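Local structure of putative modulator of DNA gyrase (Bacteroides thetaiotaomicron, 1VPB) at residues Asp27-Asn32 / Thr92-Gly97; Gly33-Lys38 / Tyr72-Tyr77; Leu423-Asn428 / Ser440-Gly445. The protein is a putative modulator of DNA gyrase of the peptidase U62 (PmbA/TldD) family and may act as a metallopeptidase. All coordinates share one frame; numbering follows the deposited sequence.

Interaction 1 (Asp27-Asn32 / Thr92-Gly97); sequences DYALKN and TFIKNG
Two helices that lie beside each other next to the long antiparallel sheet, 16-31 and 87-101, meet here through their segments 27-31 and 92-97, whose axes pass 9.9 Å apart and cross at -39°. The aromatic ring of Y28 spans the gap. Its CG is anti to the backbone N (chi1 -174°), which sends the ring out toward the other helix, where it crosses I94 obliquely. The ring presents its edge: I94 CG2 lies in the ring plane, 3.8 Å from Y28 CD2, and I94 CB stands close behind. The same CG2 methyl, itself anti to the I94 backbone N, also reaches 4.2 Å from A29 CB, so one branch of I94 touches both the tyrosine edge and, more loosely, the alanine. At its far end the Y28 ring meets K95 at about a right angle, and Y28 OH lies 3.9 Å from K95 CB, a loose contact. K95 starts with CG anti to its backbone N. The bend at chi2 brings K95 CD to 3.8 Å from the carbonyl O of N32; the bend at chi4 then turns NZ to its salt bridge with D99 on the same helix. No hydrogen bond joins the two segments, and the helices are held here by side-chain packing. The ring of W24, one turn earlier, also meets that of Y28. N32, the first residue to leave helical geometry, folds its amide back over the tyrosine, with ND2 3.3 Å above the centre of one ring face. From there N32 ND2 donates to the carbonyl O of Y28 at 2.9 Å, in the carbonyl plane and on a lone pair, with an N-H...O angle of 162°.

Interaction 2 (Gly33-Lys38 / Tyr72-Tyr77); sequences GCQAAK and YVDGRY
Backbone hydrogen bonds join residues 35-36, leading into strand 36-52, to the end of strand 58-73 around a classic beta bulge, in which Q35 and A36 both face Y72. Y72 N donates to A36 O (3.1 Å) from above the carbonyl plane, whereas Q35 N approaches Y72 O nearly along the C=O axis, with a bent N-H...O angle of 136°. Beyond Y72 the chain reverses through a type I' turn from V73 to R76. Side-chain hydrogen bonds clamp that turn. Q35, bent at chi2 (82°), uses both ends of its amide: OE1 receives D74 N on a lone pair at 2.8 Å, and NE2 donates to the anti lone pair of D74 OD1, also at 2.8 Å. The carboxylate is twisted 50° from the amide, and its OD2 forms a salt bridge with R102. One water links D74 OD1 to G33 O; another links Q35 OE1 to G75 N. The extended K38 side chain runs obliquely past the Y72 ring, and K38 NZ donates to Y72 OH at 3.0 Å. A water bridges the same ammonium to Y77 OH, and Y77 CD1 lies over one face of the Y72 ring, toward its rim. Two apolar contacts accompany them: A36 CB meets Y72 CB at 3.9 Å, and C34 SG touches V73 CG2 at 3.8 Å. C34 and V73 both pack on I98 of helix 87-101. On the other side of strand 36-52, K38 touches R175 and I177 of strand 159-177, while strand 76-82 continues from the turn as the next strand beyond 58-73.

Interaction 3 (Leu423-Asn428 / Ser440-Gly445); sequences LVATGN and SLVFEG
The phenyl ring of F443 takes L423 CD1 over one face, a CH-pi contact with the methyl 4.0 Å from the ring centroid and 20° off its normal; W420 of helix 416-421 meets the ring edge-to-face. Both residues sit in an antiparallel strand pair of the mixed C-terminal sheet, 423-426 against 441-443, in which 441-443 also pairs with 245-251; a classic beta bulge interrupts it where V424 and A425 both face V442. L423 reaches the ring with CG anti to the backbone N (chi1 -177°), and its CD1 also touches L441 CD2. Beside them T426 lies alongside L441, pointing the same way, with its OG1 hydrogen-bonded to E355 O. A425 and V442 lie on the other face of the sheet, against L364 of helix 361-366. V424 CG2, in the crowded position between N and C, presses on V442 CG1 at 3.5 Å, and V424 CG1 meets E444 CG at the same distance. Along the backbone, A425 O accepts from V442 N, and S440 O accepts from G427 N at 2.8 Å. At the bulge V442 O is gripped twice, by V424 N at 2.8 Å and weakly by A425 N at 3.4 Å.

From the N terminus, helix 16-31 leads directly into strand 36-52, so the first halves of interactions 1 and 2 are consecutive. Interaction 2 closes first, where strand 58-73 returns alongside 36-52. Strand 76-82 then leads into helix 87-101, whose packing in interaction 1 closes the larger loop, with interaction 2 nested inside it. The two touch: A29 O probably accepts a hydrogen bond from C34 N, and L30 CD2 packs on A36 CA. Together they tie the helix pair to one end of the six-stranded sheet. In series, interaction 3 closes a short loop by pairing 423-426 with 441-443 in the C-terminal sheet, centre to centre about 54 Å from interaction 1 and about 49 Å from interaction 2.

Interaction 1 (Asp27-Asn32 / Thr92-Gly97)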
# COMPACT_ATOMS: atom_id res chain seq x y z
N ASP A 27 8.97 -26.18 -19.40
CA ASP A 27 9.85 -26.88 -20.34
C ASP A 27 10.77 -25.87 -21.04
O ASP A 27 11.96 -26.13 -21.19
CB ASP A 27 9.01 -27.70 -21.31
CG ASP A 27 9.84 -28.33 -22.39
OD1 ASP A 27 10.51 -29.35 -22.08
OD2 ASP A 27 9.87 -27.87 -23.56
N TYR A 28 10.21 -24.75 -21.46
CA TYR A 28 10.97 -23.72 -22.18
C TYR A 28 12.07 -23.20 -21.27
O TYR A 28 13.25 -23.07 -21.67
CB TYR A 28 10.05 -22.60 -22.64
CG TYR A 28 10.80 -21.60 -23.52
CD1 TYR A 28 11.00 -21.84 -24.88
CD2 TYR A 28 11.37 -20.48 -22.95
CE1 TYR A 28 11.73 -20.94 -25.67
CE2 TYR A 28 12.08 -19.59 -23.70
CZ TYR A 28 12.27 -19.83 -25.05
OH TYR A 28 13.04 -18.88 -25.72
N ALA A 29 11.72 -22.87 -20.02
CA ALA A 29 12.75 -22.39 -19.08
C ALA A 29 13.89 -23.41 -18.89
O ALA A 29 15.08 -23.07 -18.83
CB ALA A 29 12.08 -22.06 -17.71
N LEU A 30 13.54 -24.70 -18.73
CA LEU A 30 14.51 -25.74 -18.48
C LEU A 30 15.40 -26.02 -19.68
O LEU A 30 16.60 -26.30 -19.49
CB LEU A 30 13.82 -27.03 -18.06
CG LEU A 30 13.16 -26.98 -16.66
CD1 LEU A 30 12.32 -28.27 -16.48
CD2 LEU A 30 14.11 -26.72 -15.54
N LYS A 31 14.86 -25.85 -20.85
CA LYS A 31 15.62 -26.08 -22.09
C LYS A 31 16.49 -24.89 -22.46
O LYS A 31 17.36 -25.01 -23.32
CB LYS A 31 14.67 -26.37 -23.24
CG LYS A 31 14.04 -27.76 -23.11
CD LYS A 31 12.99 -28.03 -24.22
N ASN A 32 16.27 -23.73 -21.86
CA ASN A 32 16.95 -22.48 -22.28
C ASN A 32 17.78 -21.80 -21.17
O ASN A 32 18.05 -20.61 -21.29
CB ASN A 32 15.93 -21.51 -22.83
CG ASN A 32 15.46 -21.92 -24.20
OD1 ASN A 32 16.18 -21.71 -25.18
ND2 ASN A 32 14.31 -22.56 -24.28
N THR A 92 10.51 -14.74 -25.50
CA THR A 92 11.41 -13.61 -25.29
C THR A 92 11.49 -13.21 -23.83
O THR A 92 12.59 -12.96 -23.33
CB THR A 92 10.91 -12.42 -26.10
OG1 THR A 92 11.03 -12.78 -27.47
CG2 THR A 92 11.82 -11.18 -25.93
N PHE A 93 10.33 -13.12 -23.17
CA PHE A 93 10.28 -12.70 -21.79
C PHE A 93 11.06 -13.67 -20.89
O PHE A 93 11.81 -13.26 -19.99
CB PHE A 93 8.82 -12.60 -21.32
CG PHE A 93 8.67 -12.02 -19.93
CD1 PHE A 93 9.05 -10.72 -19.65
CD2 PHE A 93 8.20 -12.79 -18.94
CE1 PHE A 93 8.96 -10.23 -18.37
CE2 PHE A 93 8.06 -12.30 -17.67
CZ PHE A 93 8.40 -11.04 -17.39
N ILE A 94 10.80 -14.97 -21.08
CA ILE A 94 11.49 -15.99 -20.26
C ILE A 94 12.98 -16.00 -20.55
O ILE A 94 13.78 -16.01 -19.65
CB ILE A 94 10.87 -17.39 -20.51
CG1 ILE A 94 9.43 -17.37 -19.96
CG2 ILE A 94 11.62 -18.46 -19.80
CD1 ILE A 94 8.61 -18.59 -20.38
N LYS A 95 13.36 -15.98 -21.83
CA LYS A 95 14.80 -16.03 -22.13
C LYS A 95 15.51 -14.81 -21.57
O LYS A 95 16.64 -14.93 -21.04
CB LYS A 95 15.01 -16.19 -23.64
CG LYS A 95 16.47 -16.36 -24.07
CD LYS A 95 17.18 -17.59 -23.40
CE LYS A 95 18.37 -18.07 -24.25
NZ LYS A 95 19.27 -16.90 -24.54
N ASN A 96 14.89 -13.65 -21.69
CA ASN A 96 15.47 -12.43 -21.13
C ASN A 96 15.59 -12.52 -19.63
O ASN A 96 16.59 -12.10 -19.10
CB ASN A 96 14.68 -11.21 -21.54
CG ASN A 96 14.90 -10.86 -23.01
OD1 ASN A 96 15.82 -11.41 -23.67
ND2 ASN A 96 14.08 -9.95 -23.53
N GLY A 97 14.59 -13.11 -18.95
CA GLY A 97 14.65 -13.33 -17.52
C GLY A 97 15.81 -14.24 -17.09
O GLY A 97 16.53 -13.94 -16.13

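Interaction 2 (Gly33-Lys38 / Tyr72-Tyr77)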
# COMPACT_ATOMS: atom_id res chain seq x y z
N GLY A 33 18.20 -22.56 -20.19
CA GLY A 33 19.24 -22.16 -19.25
C GLY A 33 19.00 -22.44 -17.79
O GLY A 33 19.94 -22.37 -17.00
N CYS A 34 17.77 -22.77 -17.40
CA CYS A 34 17.50 -23.09 -16.02
C CYS A 34 17.84 -24.55 -15.69
O CYS A 34 17.31 -25.45 -16.35
CB CYS A 34 16.03 -22.87 -15.66
SG CYS A 34 15.48 -21.14 -15.80
N GLN A 35 18.59 -24.72 -14.62
CA GLN A 35 18.85 -26.06 -14.02
C GLN A 35 17.55 -26.45 -13.30
O GLN A 35 17.25 -27.63 -13.16
CB GLN A 35 19.99 -26.10 -13.07
CG GLN A 35 21.32 -26.07 -13.70
CD GLN A 35 21.78 -24.67 -14.08
OE1 GLN A 35 21.18 -23.66 -13.62
NE2 GLN A 35 22.79 -24.58 -14.98
N ALA A 36 16.77 -25.46 -12.85
CA ALA A 36 15.53 -25.71 -12.11
C ALA A 36 14.63 -24.50 -12.28
O ALA A 36 15.07 -23.41 -12.58
CB ALA A 36 15.79 -25.97 -10.69
N ALA A 37 13.32 -24.73 -12.13
CA ALA A 37 12.36 -23.63 -12.21
C ALA A 37 11.09 -23.98 -11.42
O ALA A 37 10.80 -25.15 -11.19
CB ALA A 37 11.99 -23.33 -13.60
N LYS A 38 10.37 -22.92 -11.06
CA LYS A 38 9.00 -23.03 -10.48
C LYS A 38 8.14 -22.19 -11.38
O LYS A 38 8.56 -21.10 -11.81
CB LYS A 38 9.02 -22.53 -9.04
CG LYS A 38 9.92 -23.21 -8.08
CD LYS A 38 9.92 -22.55 -6.79
CE LYS A 38 10.81 -23.23 -5.76
NZ LYS A 38 11.03 -22.26 -4.61
N TYR A 72 16.21 -20.67 -11.66
CA TYR A 72 17.46 -21.12 -11.03
C TYR A 72 18.48 -21.33 -12.18
O TYR A 72 18.32 -22.25 -13.00
CB TYR A 72 17.24 -22.42 -10.28
CG TYR A 72 16.32 -22.29 -9.08
CD1 TYR A 72 14.95 -22.18 -9.29
CD2 TYR A 72 16.81 -22.27 -7.78
CE1 TYR A 72 14.07 -22.05 -8.17
CE2 TYR A 72 15.99 -22.12 -6.70
CZ TYR A 72 14.60 -22.02 -6.91
OH TYR A 72 13.78 -21.89 -5.78
N VAL A 73 19.37 -20.39 -12.30
CA VAL A 73 20.22 -20.24 -13.49
C VAL A 73 21.66 -20.12 -13.03
O VAL A 73 22.16 -19.08 -12.50
CB VAL A 73 19.88 -18.97 -14.32
CG1 VAL A 73 20.79 -18.90 -15.57
CG2 VAL A 73 18.40 -18.91 -14.68
N ASP A 74 22.39 -21.21 -13.20
CA ASP A 74 23.80 -21.12 -12.84
C ASP A 74 24.12 -20.67 -11.46
O ASP A 74 25.09 -19.95 -11.21
CB ASP A 74 24.58 -20.32 -13.92
CG ASP A 74 24.47 -20.91 -15.31
OD1 ASP A 74 23.83 -22.00 -15.58
OD2 ASP A 74 24.95 -20.25 -16.28
N GLY A 75 23.30 -21.10 -10.51
CA GLY A 75 23.51 -20.75 -9.14
C GLY A 75 22.80 -19.47 -8.70
O GLY A 75 22.72 -19.19 -7.52
N ARG A 76 22.33 -18.70 -9.66
CA ARG A 76 21.60 -17.47 -9.43
C ARG A 76 20.10 -17.80 -9.31
O ARG A 76 19.60 -18.80 -9.83
CB ARG A 76 21.83 -16.47 -10.54
CG ARG A 76 23.20 -15.88 -10.54
CD ARG A 76 24.30 -16.80 -11.09
NE ARG A 76 25.49 -16.06 -11.38
CZ ARG A 76 26.60 -16.55 -11.99
NH1 ARG A 76 26.62 -17.81 -12.37
NH2 ARG A 76 27.60 -15.74 -12.32
N TYR A 77 19.35 -16.82 -8.80
CA TYR A 77 17.90 -16.98 -8.58
C TYR A 77 17.19 -15.67 -8.90
O TYR A 77 17.58 -14.62 -8.37
CB TYR A 77 17.70 -17.33 -7.11
CG TYR A 77 16.24 -17.36 -6.67
CD1 TYR A 77 15.47 -18.47 -6.89
CD2 TYR A 77 15.68 -16.25 -6.07
CE1 TYR A 77 14.12 -18.49 -6.49
CE2 TYR A 77 14.33 -16.27 -5.65
CZ TYR A 77 13.59 -17.37 -5.89
OH TYR A 77 12.24 -17.42 -5.47
O HOH W 1 22.40 -21.77 -17.87
O HOH W 2 21.22 -23.26 -10.74
O HOH W 3 11.65 -19.70 -4.06

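Interaction 3 (Leu423-Asn428 / Ser440-Gly445)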
# COMPACT_ATOMS: atom_id res chain seq x y z
N LEU A 423 -1.01 -14.15 30.41
CA LEU A 423 -2.32 -14.62 29.93
C LEU A 423 -2.94 -15.54 30.99
O LEU A 423 -2.34 -16.58 31.30
CB LEU A 423 -2.14 -15.39 28.63
CG LEU A 423 -3.41 -15.91 27.95
CD1 LEU A 423 -4.20 -14.75 27.36
CD2 LEU A 423 -3.03 -16.88 26.85
N VAL A 424 -4.11 -15.15 31.52
CA VAL A 424 -4.79 -15.95 32.54
C VAL A 424 -6.03 -16.65 32.06
O VAL A 424 -6.46 -17.59 32.73
CB VAL A 424 -5.16 -15.13 33.78
CG1 VAL A 424 -3.88 -14.73 34.49
CG2 VAL A 424 -6.02 -13.94 33.43
N ALA A 425 -6.61 -16.21 30.95
CA ALA A 425 -7.79 -16.87 30.40
C ALA A 425 -7.93 -16.63 28.93
O ALA A 425 -7.50 -15.57 28.44
CB ALA A 425 -9.03 -16.35 31.09
N THR A 426 -8.61 -17.58 28.26
CA THR A 426 -9.04 -17.38 26.88
C THR A 426 -10.54 -17.67 26.78
O THR A 426 -11.09 -18.49 27.54
CB THR A 426 -8.28 -18.25 25.89
OG1 THR A 426 -8.61 -19.64 26.05
CG2 THR A 426 -6.73 -18.16 26.08
N GLY A 427 -11.17 -17.00 25.85
CA GLY A 427 -12.63 -17.12 25.65
C GLY A 427 -12.98 -18.32 24.80
O GLY A 427 -12.10 -19.06 24.36
N ASN A 428 -14.28 -18.49 24.60
CA ASN A 428 -14.84 -19.47 23.70
C ASN A 428 -15.37 -18.86 22.39
O ASN A 428 -16.23 -19.44 21.70
CB ASN A 428 -15.95 -20.21 24.45
CG ASN A 428 -17.05 -19.28 24.90
OD1 ASN A 428 -17.19 -18.12 24.41
ND2 ASN A 428 -17.91 -19.78 25.81
N SER A 440 -11.35 -14.09 22.73
CA SER A 440 -11.07 -13.06 23.70
C SER A 440 -9.95 -13.53 24.63
O SER A 440 -9.79 -14.73 24.90
CB SER A 440 -12.34 -12.70 24.52
OG SER A 440 -13.35 -12.14 23.68
N LEU A 441 -9.21 -12.57 25.17
CA LEU A 441 -8.07 -12.85 26.00
C LEU A 441 -8.03 -11.98 27.27
O LEU A 441 -8.49 -10.85 27.26
CB LEU A 441 -6.80 -12.57 25.21
CG LEU A 441 -6.58 -13.29 23.91
CD1 LEU A 441 -5.32 -12.71 23.31
CD2 LEU A 441 -6.48 -14.80 24.09
N VAL A 442 -7.51 -12.54 28.35
CA VAL A 442 -7.35 -11.81 29.57
C VAL A 442 -5.91 -11.96 30.06
O VAL A 442 -5.40 -13.07 30.19
CB VAL A 442 -8.26 -12.34 30.71
CG1 VAL A 442 -8.09 -11.49 31.92
CG2 VAL A 442 -9.76 -12.37 30.26
N PHE A 443 -5.28 -10.82 30.30
CA PHE A 443 -3.91 -10.76 30.78
C PHE A 443 -3.89 -10.03 32.11
O PHE A 443 -4.58 -9.01 32.27
CB PHE A 443 -3.05 -9.96 29.81
CG PHE A 443 -2.97 -10.50 28.44
CD1 PHE A 443 -1.93 -11.39 28.08
CD2 PHE A 443 -3.86 -10.10 27.43
CE1 PHE A 443 -1.81 -11.85 26.78
CE2 PHE A 443 -3.72 -10.58 26.12
CZ PHE A 443 -2.70 -11.47 25.80
N GLU A 444 -3.10 -10.49 33.07
CA GLU A 444 -2.99 -9.77 34.32
C GLU A 444 -1.76 -8.88 34.39
O GLU A 444 -0.71 -9.23 33.88
CB GLU A 444 -2.91 -10.76 35.49
CG GLU A 444 -4.18 -11.54 35.77
CD GLU A 444 -5.33 -10.70 36.28
OE1 GLU A 444 -5.09 -9.52 36.65
OE2 GLU A 444 -6.49 -11.23 36.30
N GLY A 445 -1.91 -7.76 35.09
CA GLY A 445 -0.77 -6.91 35.47
C GLY A 445 -0.11 -6.26 34.28
O GLY A 445 1.10 -6.36 34.09